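Local coordinates for protein possible prolidase (Bifidobacterium longum NCC2705, PDB 2P9B) that probably hydrolyses carbon-nitrogen bonds other than peptide bonds, as a putative member of the amidohydrolase family with a TIM-barrel fold, at residues I68-G72 / T392-E396; L124-G128 / V430-P435; A187-V191 / A231-A236; L257-D262 / N281-R286; G298-T302 / S319-V323. All blocks are in the same frame, centred on the assembly; numbering follows the deposited sequence.

Contact 1. Residues I68-G72 / T392-E396; sequences IVMPG and TGSLE
Apolar packing between Leu395 and Pro71 carries most of this buried contact. The two side chains cross obliquely, with CG of Leu395 3.9 Å from CG of Pro71. The leucine sets its CG anti to the carbonyl carbon (chi1 -56°), and its two methyls spread along the Met70-Pro71 peptide. Leu395 CD1 rests 3.8 Å from Met70 C, while Leu395 CD2 lies 3.9 Å from Pro71 CA. Leu395 CD1 also comes within 4.2 Å of CG2 of Val69, whose branched side chain suits a strand. A forked leucine can thus cover backbone and side chains at once. Proline offers a compact apolar ring: Pro71 CG approaches CA of Ser394 at 3.7 Å and Pro71 CB meets the carbonyl oxygen of Gly393.

The polar links are indirect. A water gives a proton to O of Gly72 at 2.7 Å and, weakly, another to OG1 of Thr392, which also bonds Asp402. Within 392-396, Ser394 OG donates to the anti lone pair of Glu396 OE1 at 2.7 Å, tying the outer side of the loop together.

Backbone shape completes the fit. Gly393 has a positive phi that favours glycine, and Leu395 centres an inverse gamma turn that presents its side chain to the strand. Met70, a selenomethionine in the crystal, turns the other way, onto Leu375 and Thr379 of helix 371-385. Strand 68-78 pairs with strands 19-22, 129-134 and 403-406, a junction consistent with the amidohydrolase plan, in which a small beta domain adjoins the first strand of the TIM barrel.

Contact 2. Residues L124-G128 / V430-P435; sequences LLESG and VWRPGP
Glu126 runs its extended side chain beside the aliphatic stem of Arg432, in the same direction. Its CG stands anti to the carbonyl carbon (chi1 -64°), which carries the carboxylate out over the loop; Glu126 OE2 lies 3.5 Å from CB of Arg432. The charged ends stay apart, Glu126 OE2 being 5.3 Å from Arg432 NE, which instead donates to O of Trp431. Glu126 OE1 lies beside the Gly434 carbonyl oxygen, two acceptors with no bond between them, and Glu126 CB sits 3.8 Å from N of Pro435.

Helix 113-126 ends here in a Schellman motif, Gly128 taking the positive phi that glycine tolerates, before the chain enters barrel strand 129-134. Ser127 OG returns to O of Leu124 at 2.6 Å and closes the last turn. Pro435, with no N-H to satisfy, sets its CD 3.6 Å from O of Glu126. A water donates to that same oxygen and, weakly, to O of Arg432. An alanine here, lacking the carboxylate, would probably leave the Arg432 methylenes and the Gly434-Pro435 peptide less covered and the guanidinium without its nearby opposite charge. Deeper in, Leu125 CD2 packs 3.7 Å from Val430 CG2, beside Val423 and Ala425 of strand 422-425.

Contact 3. Residues A187-V191 / A231-A236; sequences ARTAV and AICDEA
Two neighbouring outer helices of the TIM barrel, 184-196 and 226-238, meet here through Arg188 and Val191 on one and Ile232, Asp234 and Glu235 on the other. The segment axes approach to 8.3 Å and cross at -38°, a close approach consistent with the small Ala187 and Ala231 at the interface. CB of Ala187 touches CG1 of Ile232 at 3.7 Å. Val191 divides its branches: CG1 presses against CB and CG of Glu235, 3.5 Å from the latter, and CG2 faces Ile232 and Ala236. Beneath them, Val191 and Ile232 continue onto Met166 and Ile202.

Towards the surface, Arg188 reaches across to the second helix, its chain bending at chi3 (-70°). Arg188 NH1 donates to Asp234 OD2 at 2.8 Å, on the anti lone pair. Arg188 NH1 also gives a second bond of 3.0 Å to Glu235 OE1, which lies in the guanidinium plane. The Glu235 carboxylate stands nearly upright to that plane, 86° from it. NH2 adds a weak bond to Asp234 OD2, and the carbonyl oxygen of Ala231 sits over one guanidinium face. One arginine therefore bridges two carboxylates on successive residues, and would be expected to offset the repulsion between them while clamping the helices above their apolar seam.

Contact 4. Residues L257-D262 / N281-R286; sequences LLAGVD and NPNALR
With chi1 at -168°, Asn281 swings its amide opposite its own backbone nitrogen and against the C-terminal end of helix 250-259, while Asp262, its CG anti to the carbonyl carbon (chi1 -54°), brings OD1 to the amide of Leu285. Asn281 ND2 donates to O of Leu257 at 2.9 Å, on a lone pair in the carbonyl plane, though the bond is bent (135°); Ser289 OG is its second partner. Asn281 OD1 accepts from Asn283 N at 3.1 Å, an Asx turn overlapping the type I turn of 281-284. A water bound to Asn283 ND2 lies 2.7 Å from Asn281 OD1. A leucine in place of Asn281 would probably leave the Leu257 carbonyl without this donor, the Asx turn without its acceptor and Ser289 OG without its amide partner.

Gly260 ends the helix in a Schellman motif. Its positive phi favours glycine, and a CB would also collide with O of Asn283; the close backbones instead make a CA-H...O contact, Ala284 CA to Gly260 O, of 3.4 Å.

Asp262 OD1 takes Leu285 N at 2.8 Å on its syn lone pair, and a water joins OD1 to N and NE of Arg286. OD2 is held by His237 NE2 and Val243 N. Arg286 anchors NH1 on O of Ile385. Gripped by several donors, the buried Asp262 carboxylate is likely to remain ionised.

Contact 5. Residues G298-T302 / S319-V323; sequences GLPLT and SKNVV
Val323 carries much of this contact, its two methyls meeting different parts of helix 295-303. CG2 of Val323 lies 3.3 Å from the carbonyl oxygen of Gly298. It is also 3.7 Å from Thr302 CG2, threonine and valine reaching tip to tip from Val323 CG2. CG1 of Val323 meets CD2 of Leu299 at 3.7 Å, where the two side chains cross at about a right angle. Glycine suits position 298, since a CB there would crowd the valine methyl. With OG1 at chi1 65°, between the backbone N and the carbonyl carbon, the Thr302 methyl CG2 stands against the facing helix, 3.8 Å from O of Ser319. Lysine suits this exposed edge: Lys320 packs its methylenes on that methyl while the residue as a whole stays accessible. CD1 of Leu301 comes 3.8 Å from OG of Ser319, which is bonded to Gln315 O.

Behind this shell, Pro300, lacking an N-H, lies where helix 295-303 is kinked, yet Thr302 N still bonds Leu299 O. In helix 313-335, Val323 N bonds Ser319 O at 2.8 Å, placing both on one face.

The segment axes, 142° and 9.1 Å apart, form a roughly antiparallel pairing of two helices that follow strand 290-292 of the parallel sheet, consistent with the TIM-barrel family. Outside, Leu299 and Pro300 lean on Tyr449 of helix 439-449, and Leu299 also reaches Leu362 and Tyr366 of helix 356-367.

How the contacts relate
Contacts 1 and 2 interlock along the chain, their segments alternating, so strand 68-78 and helix 113-126 are each joined to distant C-terminal loops; their centres lie 16 Å apart. Contacts 3 and 4 follow in series and touch directly: Cys233 CB packs 3.6 Å from Ala259 O, linking helix 226-238 to the end of helix 250-259. Contact 5 stands apart, about 15 Å from contact 4 between nearest atoms. Contacts 1 and 3, on opposite sides of the chain's centre, have centres 35 Å apart. His77, His79 and Asp345 face a vacant point that may be a metal site; Gly298 of contact 5 lies near these residues without touching them.

Contact 1. Residues I68-G72 / T392-E396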
# COMPACT_ATOMS: atom_id res chain seq x y z
N ILE A 68 15.40 -14.04 -9.14
CA ILE A 68 15.65 -13.01 -8.14
C ILE A 68 14.54 -13.18 -7.10
O ILE A 68 13.40 -13.45 -7.46
CB ILE A 68 15.54 -11.58 -8.73
CG1 ILE A 68 16.87 -11.17 -9.37
CG2 ILE A 68 15.16 -10.57 -7.65
CD1 ILE A 68 17.24 -11.96 -10.59
N VAL A 69 14.88 -13.07 -5.82
CA VAL A 69 13.86 -13.16 -4.79
C VAL A 69 14.00 -11.92 -3.93
O VAL A 69 15.11 -11.49 -3.61
CB VAL A 69 14.02 -14.42 -3.90
CG1 VAL A 69 15.35 -14.39 -3.19
CG2 VAL A 69 12.87 -14.47 -2.89
N MSE A 70 12.86 -11.33 -3.58
CA MSE A 70 12.83 -10.12 -2.78
C MSE A 70 11.64 -10.20 -1.84
O MSE A 70 10.84 -11.13 -1.92
CB MSE A 70 12.71 -8.88 -3.70
CG MSE A 70 11.39 -8.76 -4.50
SE MSE A 70 11.14 -7.13 -5.47
CE MSE A 70 10.71 -6.00 -4.00
N PRO A 71 11.53 -9.24 -0.90
CA PRO A 71 10.39 -9.28 0.01
C PRO A 71 9.13 -9.05 -0.82
O PRO A 71 9.19 -8.40 -1.86
CB PRO A 71 10.65 -8.11 0.96
CG PRO A 71 12.16 -7.98 0.95
CD PRO A 71 12.48 -8.18 -0.51
N GLY A 72 8.00 -9.56 -0.35
CA GLY A 72 6.77 -9.34 -1.10
C GLY A 72 6.46 -7.86 -1.15
O GLY A 72 6.81 -7.11 -0.23
N THR A 392 7.07 -8.67 8.79
CA THR A 392 7.26 -8.74 7.34
C THR A 392 8.01 -7.53 6.79
O THR A 392 8.41 -6.65 7.54
CB THR A 392 5.89 -8.88 6.63
OG1 THR A 392 6.10 -9.18 5.24
CG2 THR A 392 5.07 -7.60 6.75
N GLY A 393 8.22 -7.52 5.47
CA GLY A 393 8.90 -6.39 4.86
C GLY A 393 10.37 -6.58 4.53
O GLY A 393 10.98 -5.72 3.89
N SER A 394 10.95 -7.69 4.97
CA SER A 394 12.35 -7.98 4.69
C SER A 394 12.59 -9.47 4.83
O SER A 394 11.87 -10.16 5.57
CB SER A 394 13.27 -7.21 5.65
OG SER A 394 13.09 -7.62 6.99
N LEU A 395 13.58 -9.98 4.12
CA LEU A 395 13.89 -11.39 4.16
C LEU A 395 14.91 -11.66 5.26
O LEU A 395 16.09 -11.84 5.00
CB LEU A 395 14.44 -11.85 2.82
CG LEU A 395 13.50 -11.56 1.65
CD1 LEU A 395 14.14 -12.05 0.35
CD2 LEU A 395 12.17 -12.24 1.88
N GLU A 396 14.41 -11.68 6.49
CA GLU A 396 15.25 -11.92 7.65
C GLU A 396 14.67 -13.03 8.51
O GLU A 396 13.46 -13.19 8.60
CB GLU A 396 15.37 -10.64 8.48
CG GLU A 396 16.14 -9.54 7.78
CD GLU A 396 16.21 -8.28 8.60
OE1 GLU A 396 15.19 -7.56 8.68
OE2 GLU A 396 17.28 -8.01 9.18
O HOH W 1 7.07 -7.74 2.37

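Contact 2. Residues L124-G128 / V430-P435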
# COMPACT_ATOMS: atom_id res chain seq x y z
N LEU A 124 -4.30 -9.01 -6.18
CA LEU A 124 -3.19 -8.29 -5.58
C LEU A 124 -2.10 -9.28 -5.19
O LEU A 124 -0.93 -9.09 -5.52
CB LEU A 124 -3.65 -7.50 -4.35
CG LEU A 124 -4.28 -6.14 -4.64
CD1 LEU A 124 -5.26 -5.76 -3.54
CD2 LEU A 124 -3.17 -5.11 -4.77
N LEU A 125 -2.48 -10.35 -4.51
CA LEU A 125 -1.50 -11.36 -4.11
C LEU A 125 -0.79 -11.96 -5.31
O LEU A 125 0.44 -12.06 -5.32
CB LEU A 125 -2.17 -12.47 -3.28
CG LEU A 125 -1.23 -13.58 -2.79
CD1 LEU A 125 -0.13 -12.97 -1.92
CD2 LEU A 125 -2.01 -14.62 -2.00
N GLU A 126 -1.54 -12.35 -6.34
CA GLU A 126 -0.94 -12.95 -7.54
C GLU A 126 0.02 -12.00 -8.23
O GLU A 126 0.92 -12.44 -8.95
CB GLU A 126 -2.03 -13.39 -8.52
CG GLU A 126 -2.94 -14.49 -7.97
CD GLU A 126 -4.10 -14.82 -8.89
OE1 GLU A 126 -4.56 -13.92 -9.62
OE2 GLU A 126 -4.57 -15.98 -8.86
N SER A 127 -0.16 -10.69 -8.03
CA SER A 127 0.71 -9.70 -8.64
C SER A 127 1.97 -9.53 -7.80
O SER A 127 2.87 -8.77 -8.17
CB SER A 127 -0.02 -8.35 -8.78
OG SER A 127 -0.10 -7.65 -7.55
N GLY A 128 2.03 -10.24 -6.68
CA GLY A 128 3.21 -10.17 -5.82
C GLY A 128 3.11 -9.31 -4.56
O GLY A 128 4.11 -9.09 -3.88
N VAL A 430 1.77 -19.54 -3.92
CA VAL A 430 0.53 -19.31 -4.65
C VAL A 430 0.64 -20.06 -5.97
O VAL A 430 1.31 -19.60 -6.89
CB VAL A 430 0.31 -17.81 -4.92
CG1 VAL A 430 -1.01 -17.59 -5.63
CG2 VAL A 430 0.35 -17.04 -3.61
N TRP A 431 0.00 -21.22 -6.06
CA TRP A 431 0.07 -22.02 -7.28
C TRP A 431 -0.92 -21.55 -8.34
O TRP A 431 -1.87 -22.26 -8.67
CB TRP A 431 -0.18 -23.50 -6.95
CG TRP A 431 0.76 -24.07 -5.94
CD1 TRP A 431 0.43 -24.80 -4.84
CD2 TRP A 431 2.20 -24.00 -5.96
NE1 TRP A 431 1.57 -25.21 -4.17
CE2 TRP A 431 2.66 -24.74 -4.85
CE3 TRP A 431 3.13 -23.42 -6.82
CZ2 TRP A 431 4.03 -24.88 -4.55
CZ3 TRP A 431 4.49 -23.56 -6.53
CH2 TRP A 431 4.92 -24.30 -5.42
N ARG A 432 -0.68 -20.35 -8.86
CA ARG A 432 -1.52 -19.77 -9.90
C ARG A 432 -0.56 -19.02 -10.84
O ARG A 432 0.48 -18.53 -10.40
CB ARG A 432 -2.54 -18.81 -9.28
CG ARG A 432 -3.54 -19.46 -8.33
CD ARG A 432 -4.73 -20.11 -9.04
NE ARG A 432 -4.36 -21.20 -9.95
CZ ARG A 432 -5.23 -21.90 -10.67
NH1 ARG A 432 -6.53 -21.63 -10.59
NH2 ARG A 432 -4.80 -22.85 -11.49
N PRO A 433 -0.90 -18.92 -12.14
CA PRO A 433 -0.06 -18.25 -13.14
C PRO A 433 0.27 -16.77 -12.94
O PRO A 433 1.37 -16.31 -13.25
CB PRO A 433 -0.81 -18.50 -14.45
CG PRO A 433 -2.23 -18.58 -14.00
CD PRO A 433 -2.13 -19.43 -12.76
N GLY A 434 -0.70 -16.03 -12.43
CA GLY A 434 -0.49 -14.61 -12.23
C GLY A 434 -1.84 -13.95 -12.38
O GLY A 434 -2.83 -14.64 -12.62
N PRO A 435 -1.93 -12.62 -12.27
CA PRO A 435 -3.23 -11.97 -12.40
C PRO A 435 -3.76 -11.90 -13.83
O PRO A 435 -3.00 -11.90 -14.80
CB PRO A 435 -2.97 -10.58 -11.83
CG PRO A 435 -1.57 -10.32 -12.28
CD PRO A 435 -0.87 -11.64 -11.99
O HOH W 2 1.21 -15.47 -9.21

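Contact 3. Residues A187-V191 / A231-A236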
# COMPACT_ATOMS: atom_id res chain seq x y z
N ALA A 187 -17.77 12.23 15.50
CA ALA A 187 -16.62 11.57 14.90
C ALA A 187 -16.07 10.44 15.79
O ALA A 187 -15.72 9.38 15.29
CB ALA A 187 -15.52 12.59 14.63
N ARG A 188 -16.00 10.69 17.09
CA ARG A 188 -15.48 9.69 18.02
C ARG A 188 -16.42 8.48 18.07
O ARG A 188 -15.97 7.34 18.15
CB ARG A 188 -15.33 10.28 19.42
CG ARG A 188 -14.57 9.37 20.39
CD ARG A 188 -14.43 10.01 21.77
NE ARG A 188 -13.51 11.15 21.79
CZ ARG A 188 -12.18 11.05 21.82
NH1 ARG A 188 -11.59 9.86 21.84
NH2 ARG A 188 -11.44 12.15 21.85
N THR A 189 -17.72 8.75 18.02
CA THR A 189 -18.69 7.66 18.05
C THR A 189 -18.58 6.83 16.77
O THR A 189 -18.70 5.60 16.81
CB THR A 189 -20.13 8.21 18.17
OG1 THR A 189 -20.27 8.90 19.41
CG2 THR A 189 -21.14 7.07 18.12
N ALA A 190 -18.36 7.49 15.65
CA ALA A 190 -18.25 6.80 14.38
C ALA A 190 -17.03 5.89 14.33
O ALA A 190 -17.13 4.74 13.89
CB ALA A 190 -18.20 7.82 13.24
N VAL A 191 -15.88 6.38 14.79
CA VAL A 191 -14.68 5.56 14.78
C VAL A 191 -14.85 4.37 15.74
O VAL A 191 -14.36 3.28 15.47
CB VAL A 191 -13.42 6.39 15.16
CG1 VAL A 191 -13.54 6.90 16.59
CG2 VAL A 191 -12.17 5.55 14.99
N ALA A 231 -10.33 13.77 17.35
CA ALA A 231 -11.15 12.84 18.12
C ALA A 231 -11.04 11.44 17.51
O ALA A 231 -10.96 10.45 18.23
CB ALA A 231 -12.61 13.30 18.12
N ILE A 232 -11.01 11.38 16.18
CA ILE A 232 -10.89 10.10 15.48
C ILE A 232 -9.53 9.48 15.77
O ILE A 232 -9.43 8.29 16.09
CB ILE A 232 -11.05 10.30 13.96
CG1 ILE A 232 -12.49 10.71 13.64
CG2 ILE A 232 -10.69 9.02 13.22
CD1 ILE A 232 -12.71 11.12 12.19
N CYS A 233 -8.47 10.28 15.67
CA CYS A 233 -7.13 9.77 15.92
C CYS A 233 -6.92 9.34 17.37
O CYS A 233 -6.29 8.32 17.63
CB CYS A 233 -6.09 10.82 15.53
SG CYS A 233 -5.97 11.04 13.75
N ASP A 234 -7.43 10.13 18.31
CA ASP A 234 -7.27 9.79 19.73
C ASP A 234 -7.88 8.43 20.01
O ASP A 234 -7.25 7.57 20.64
CB ASP A 234 -7.95 10.85 20.60
CG ASP A 234 -7.87 10.52 22.08
OD1 ASP A 234 -6.74 10.44 22.62
OD2 ASP A 234 -8.93 10.34 22.72
N GLU A 235 -9.10 8.23 19.54
CA GLU A 235 -9.82 6.98 19.74
C GLU A 235 -9.14 5.79 19.06
O GLU A 235 -8.96 4.74 19.67
CB GLU A 235 -11.26 7.12 19.23
CG GLU A 235 -12.20 6.02 19.65
CD GLU A 235 -12.35 5.92 21.16
OE1 GLU A 235 -12.45 6.97 21.82
OE2 GLU A 235 -12.38 4.78 21.68
N ALA A 236 -8.76 5.95 17.80
CA ALA A 236 -8.10 4.87 17.08
C ALA A 236 -6.78 4.47 17.74
O ALA A 236 -6.49 3.29 17.91
CB ALA A 236 -7.85 5.28 15.64

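Contact 4. Residues L257-D262 / N281-R286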
# COMPACT_ATOMS: atom_id res chain seq x y z
N LEU A 257 -2.34 16.46 9.87
CA LEU A 257 -1.13 16.30 10.65
C LEU A 257 -1.31 16.82 12.07
O LEU A 257 -0.87 16.20 13.03
CB LEU A 257 0.04 17.02 9.96
CG LEU A 257 0.52 16.38 8.65
CD1 LEU A 257 1.60 17.23 8.01
CD2 LEU A 257 1.04 14.98 8.93
N LEU A 258 -1.99 17.96 12.20
CA LEU A 258 -2.23 18.54 13.52
C LEU A 258 -3.07 17.59 14.36
O LEU A 258 -2.82 17.42 15.55
CB LEU A 258 -2.94 19.90 13.39
CG LEU A 258 -2.10 21.10 12.94
CD1 LEU A 258 -3.01 22.26 12.55
CD2 LEU A 258 -1.16 21.51 14.06
N ALA A 259 -4.05 16.95 13.73
CA ALA A 259 -4.93 16.01 14.43
C ALA A 259 -4.20 14.75 14.88
O ALA A 259 -4.63 14.07 15.81
CB ALA A 259 -6.11 15.64 13.54
N GLY A 260 -3.10 14.42 14.21
CA GLY A 260 -2.34 13.23 14.58
C GLY A 260 -2.48 12.06 13.62
O GLY A 260 -2.22 10.91 14.00
N VAL A 261 -2.90 12.34 12.39
CA VAL A 261 -3.06 11.31 11.37
C VAL A 261 -1.70 10.67 11.08
O VAL A 261 -0.70 11.37 10.91
CB VAL A 261 -3.65 11.91 10.07
CG1 VAL A 261 -3.60 10.89 8.94
CG2 VAL A 261 -5.07 12.34 10.31
N ASP A 262 -1.68 9.35 11.01
CA ASP A 262 -0.45 8.61 10.76
C ASP A 262 0.05 8.60 9.32
O ASP A 262 1.26 8.58 9.08
CB ASP A 262 -0.64 7.20 11.27
CG ASP A 262 -1.09 7.19 12.71
OD1 ASP A 262 -0.24 7.49 13.59
OD2 ASP A 262 -2.28 6.94 12.96
N ASN A 281 5.47 14.21 14.95
CA ASN A 281 4.06 14.43 15.19
C ASN A 281 3.73 13.81 16.54
O ASN A 281 3.50 12.61 16.64
CB ASN A 281 3.23 13.76 14.10
CG ASN A 281 1.79 14.19 14.11
OD1 ASN A 281 1.25 14.56 15.16
ND2 ASN A 281 1.15 14.13 12.96
N PRO A 282 3.69 14.63 17.60
CA PRO A 282 3.40 14.16 18.96
C PRO A 282 2.03 13.50 19.12
O PRO A 282 1.80 12.78 20.10
CB PRO A 282 3.55 15.42 19.80
CG PRO A 282 3.08 16.49 18.87
CD PRO A 282 3.77 16.10 17.57
N ASN A 283 1.14 13.73 18.17
CA ASN A 283 -0.20 13.16 18.24
C ASN A 283 -0.39 11.91 17.39
O ASN A 283 -1.45 11.29 17.43
CB ASN A 283 -1.23 14.22 17.88
CG ASN A 283 -1.24 15.37 18.87
OD1 ASN A 283 -1.45 15.17 20.07
ND2 ASN A 283 -1.00 16.59 18.39
N ALA A 284 0.63 11.54 16.63
CA ALA A 284 0.56 10.34 15.80
C ALA A 284 0.90 9.14 16.68
O ALA A 284 1.60 9.26 17.68
CB ALA A 284 1.55 10.43 14.64
N LEU A 285 0.39 7.97 16.30
CA LEU A 285 0.63 6.75 17.07
C LEU A 285 2.10 6.50 17.40
O LEU A 285 2.44 6.14 18.53
CB LEU A 285 0.05 5.55 16.32
CG LEU A 285 0.11 4.21 17.06
CD1 LEU A 285 -0.65 4.32 18.38
CD2 LEU A 285 -0.51 3.13 16.17
N ARG A 286 2.99 6.69 16.43
CA ARG A 286 4.41 6.45 16.66
C ARG A 286 5.29 7.70 16.63
O ARG A 286 6.50 7.61 16.49
CB ARG A 286 4.90 5.41 15.66
CG ARG A 286 4.15 4.09 15.84
CD ARG A 286 3.95 3.34 14.56
NE ARG A 286 3.29 4.15 13.53
CZ ARG A 286 2.92 3.67 12.35
NH1 ARG A 286 3.14 2.40 12.07
NH2 ARG A 286 2.37 4.46 11.44
O HOH W 3 0.01 16.80 15.96
O HOH W 4 2.36 7.17 13.61
O HOH W 5 3.16 7.04 10.35

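Contact 5. Residues G298-T302 / S319-V323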
# COMPACT_ATOMS: atom_id res chain seq x y z
N GLY A 298 -3.58 9.69 -9.45
CA GLY A 298 -3.80 11.01 -10.01
C GLY A 298 -3.35 11.22 -11.44
O GLY A 298 -4.06 11.86 -12.23
N LEU A 299 -2.19 10.68 -11.80
CA LEU A 299 -1.65 10.86 -13.13
C LEU A 299 -2.52 10.46 -14.32
O LEU A 299 -2.51 11.14 -15.34
CB LEU A 299 -0.29 10.16 -13.24
CG LEU A 299 0.84 10.92 -12.53
CD1 LEU A 299 2.10 10.07 -12.50
CD2 LEU A 299 1.09 12.24 -13.26
N PRO A 300 -3.28 9.36 -14.21
CA PRO A 300 -4.13 8.96 -15.33
C PRO A 300 -5.09 10.07 -15.77
O PRO A 300 -5.33 10.27 -16.96
CB PRO A 300 -4.87 7.74 -14.79
CG PRO A 300 -3.86 7.13 -13.87
CD PRO A 300 -3.31 8.33 -13.15
N LEU A 301 -5.64 10.79 -14.79
CA LEU A 301 -6.58 11.86 -15.07
C LEU A 301 -5.98 13.03 -15.83
O LEU A 301 -6.69 13.78 -16.49
CB LEU A 301 -7.20 12.37 -13.77
CG LEU A 301 -8.00 11.33 -12.98
CD1 LEU A 301 -8.42 11.92 -11.65
CD2 LEU A 301 -9.21 10.89 -13.79
N THR A 302 -4.66 13.21 -15.73
CA THR A 302 -4.00 14.31 -16.41
C THR A 302 -3.25 13.89 -17.68
O THR A 302 -2.95 14.73 -18.53
CB THR A 302 -2.99 15.03 -15.48
OG1 THR A 302 -1.92 14.14 -15.14
CG2 THR A 302 -3.69 15.51 -14.21
N SER A 319 -7.80 18.45 -11.46
CA SER A 319 -6.88 17.32 -11.44
C SER A 319 -5.44 17.75 -11.70
O SER A 319 -4.52 17.31 -11.01
CB SER A 319 -7.31 16.28 -12.48
OG SER A 319 -8.57 15.73 -12.14
N LYS A 320 -5.23 18.61 -12.70
CA LYS A 320 -3.89 19.09 -13.01
C LYS A 320 -3.29 19.82 -11.81
O LYS A 320 -2.12 19.63 -11.49
CB LYS A 320 -3.91 20.02 -14.23
CG LYS A 320 -4.33 19.36 -15.54
CD LYS A 320 -4.31 20.35 -16.70
CE LYS A 320 -4.69 19.68 -18.02
NZ LYS A 320 -3.76 18.57 -18.36
N ASN A 321 -4.09 20.64 -11.14
CA ASN A 321 -3.57 21.38 -9.98
C ASN A 321 -3.25 20.44 -8.82
O ASN A 321 -2.22 20.58 -8.18
CB ASN A 321 -4.55 22.46 -9.54
CG ASN A 321 -4.81 23.49 -10.63
OD1 ASN A 321 -4.01 23.65 -11.55
ND2 ASN A 321 -5.93 24.19 -10.53
N VAL A 322 -4.13 19.48 -8.56
CA VAL A 322 -3.90 18.53 -7.48
C VAL A 322 -2.72 17.61 -7.76
O VAL A 322 -1.89 17.37 -6.88
CB VAL A 322 -5.15 17.66 -7.23
CG1 VAL A 322 -4.78 16.42 -6.40
CG2 VAL A 322 -6.21 18.47 -6.51
N VAL A 323 -2.66 17.06 -8.97
CA VAL A 323 -1.57 16.15 -9.34
C VAL A 323 -0.22 16.85 -9.30
O VAL A 323 0.79 16.25 -8.95
CB VAL A 323 -1.80 15.53 -10.74
CG1 VAL A 323 -0.59 14.70 -11.15
CG2 VAL A 323 -3.04 14.65 -10.71